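Local coordinates for uncharacterized protein (Bacteroides ovatus, PDB 3NQK), which is of unknown function, with an N-terminal part probably of the E-set clan and a BT_3044-like C-terminal part, both built largely of beta strands, at residues F277-F280 with T281-G284. Numbering follows the deposited sequence.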
loop_
_atom_site.group_PDB
_atom_site.type_symbol
_atom_site.label_atom_id
_atom_site.label_comp_id
_atom_site.label_asym_id
_atom_site.label_seq_id
_atom_site.Cartn_x
_atom_site.Cartn_y
_atom_site.Cartn_z
ATOM N N PHE A 277 12.352 30.036 -28.717
ATOM C CA PHE A 277 10.981 30.001 -29.232
ATOM C C PHE A 277 10.401 31.389 -29.262
ATOM O O PHE A 277 10.999 32.330 -28.764
ATOM C CB PHE A 277 10.108 29.089 -28.400
ATOM C CG PHE A 277 9.535 29.736 -27.187
ATOM C CD1 PHE A 277 10.299 29.894 -26.044
ATOM C CD2 PHE A 277 8.203 30.118 -27.156
ATOM C CE1 PHE A 277 9.755 30.471 -24.894
ATOM C CE2 PHE A 277 7.653 30.709 -26.013
ATOM C CZ PHE A 277 8.430 30.880 -24.887
ATOM N N GLN A 278 9.237 31.518 -29.872
ATOM C CA GLN A 278 8.563 32.815 -30.003
ATOM C C GLN A 278 7.191 32.737 -29.421
ATOM O O GLN A 278 6.501 31.725 -29.591
ATOM C CB GLN A 278 8.430 33.200 -31.474
ATOM C CG GLN A 278 9.728 33.319 -32.188
ATOM C CD GLN A 278 9.581 33.892 -33.584
ATOM O OE1 GLN A 278 8.487 33.858 -34.191
ATOM N NE2 GLN A 278 10.669 34.422 -34.107
ATOM N N ASP A 279 6.764 33.828 -28.778
ATOM C CA ASP A 279 5.407 33.950 -28.263
ATOM C C ASP A 279 4.689 34.846 -29.211
ATOM O O ASP A 279 5.079 35.987 -29.405
ATOM C CB ASP A 279 5.411 34.540 -26.839
ATOM C CG ASP A 279 4.000 34.849 -26.311
ATOM O OD1 ASP A 279 3.052 34.885 -27.114
ATOM O OD2 ASP A 279 3.864 35.118 -25.098
ATOM N N PHE A 280 3.653 34.318 -29.842
ATOM C CA PHE A 280 2.956 35.044 -30.890
ATOM C C PHE A 280 1.469 35.164 -30.593
ATOM O O PHE A 280 0.670 35.426 -31.489
ATOM C CB PHE A 280 3.163 34.336 -32.218
ATOM C CG PHE A 280 2.641 32.940 -32.240
ATOM C CD1 PHE A 280 3.386 31.904 -31.721
ATOM C CD2 PHE A 280 1.394 32.661 -32.773
ATOM C CE1 PHE A 280 2.908 30.614 -31.741
ATOM C CE2 PHE A 280 0.906 31.368 -32.794
ATOM C CZ PHE A 280 1.666 30.345 -32.278
ATOM N N THR A 281 1.107 35.015 -29.324
ATOM C CA THR A 281 -0.287 35.032 -28.926
ATOM C C THR A 281 -0.528 35.930 -27.722
ATOM O O THR A 281 -1.571 35.867 -27.106
ATOM C CB THR A 281 -0.752 33.608 -28.576
ATOM O OG1 THR A 281 0.011 33.103 -27.465
ATOM C CG2 THR A 281 -0.564 32.710 -29.746
ATOM N N TYR A 282 0.426 36.794 -27.421
ATOM C CA TYR A 282 0.351 37.622 -26.206
ATOM C C TYR A 282 -0.657 38.775 -26.355
ATOM O O TYR A 282 -1.047 39.403 -25.367
ATOM C CB TYR A 282 1.756 38.159 -25.817
ATOM C CG TYR A 282 2.401 39.034 -26.876
ATOM C CD1 TYR A 282 2.135 40.387 -26.939
ATOM C CD2 TYR A 282 3.278 38.502 -27.803
ATOM C CE1 TYR A 282 2.728 41.188 -27.893
ATOM C CE2 TYR A 282 3.872 39.293 -28.754
ATOM C CZ TYR A 282 3.580 40.637 -28.802
ATOM O OH TYR A 282 4.141 41.435 -29.775
ATOM N N GLY A 283 -1.101 39.019 -27.581
ATOM C CA GLY A 283 -2.053 40.093 -27.849
ATOM C C GLY A 283 -3.488 39.668 -27.656
ATOM O O GLY A 283 -4.398 40.498 -27.664
ATOM N N GLY A 284 -3.694 38.373 -27.472
ATOM C CA GLY A 284 -5.024 37.837 -27.321
ATOM C C GLY A 284 -5.437 37.051 -28.541
ATOM O O GLY A 284 -4.719 37.020 -29.563
#
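The carboxylate of Asp279 reaches forward along its own chain and takes the backbone N-H of Thr281: OD1 lies 2.9 Å from Thr281 N, and the bond is nearly straight (171°), with the hydrogen arriving almost along the line of the CG–OD1 bond. Bonding of an aspartate side chain to the amide two residues on is the pattern of an Asx turn, and the short side chain has just the length for it. The anti position of CG relative to the backbone N (chi1 173°) puts it beside the carbonyl carbon, on the side from which OD1 can reach Thr281 N. Tyr282 N comes within 3.3 Å of the same OD1, but at an angle too poor for a hydrogen bond.

Tyr282 lies against Asp279 with its ring plane 79° from the carboxylate. Its edge meets the backbone, CD2 standing 3.5 Å from Asp279 O in the plane of the ring, where the slightly positive C-H suits a carbonyl oxygen. The phenol extends the hold to the far side of the loop, its OH being hydrogen-bonded to Ile290 O.

On Phe280, the methyl CG2 of Thr281 lies over one ring face, displaced toward its rim, 3.9 Å from the centroid in a CH-pi contact. Threonine serves two needs here: the methyl meets the aromatic face, while OG1 is hydrogen-bonded to Tyr218 OH, a hydroxyl that also bonds Phe280 N. Thr281 to Gly284 then form a type I turn, closed by a weak bond from Gly284 N to Thr281 O; Gly284 has a positive phi, which glycine adopts readily.

The turn lies in the loop between the antiparallel neighbours 264-279 and 292-307, with Asp279 still paired by backbone bonds to Ile292. Strand 264-279 thus ends where Asp279 turns its carboxylate onto the backbone N-H of Thr281, and the negative charge is probably eased by the amide dipole it receives.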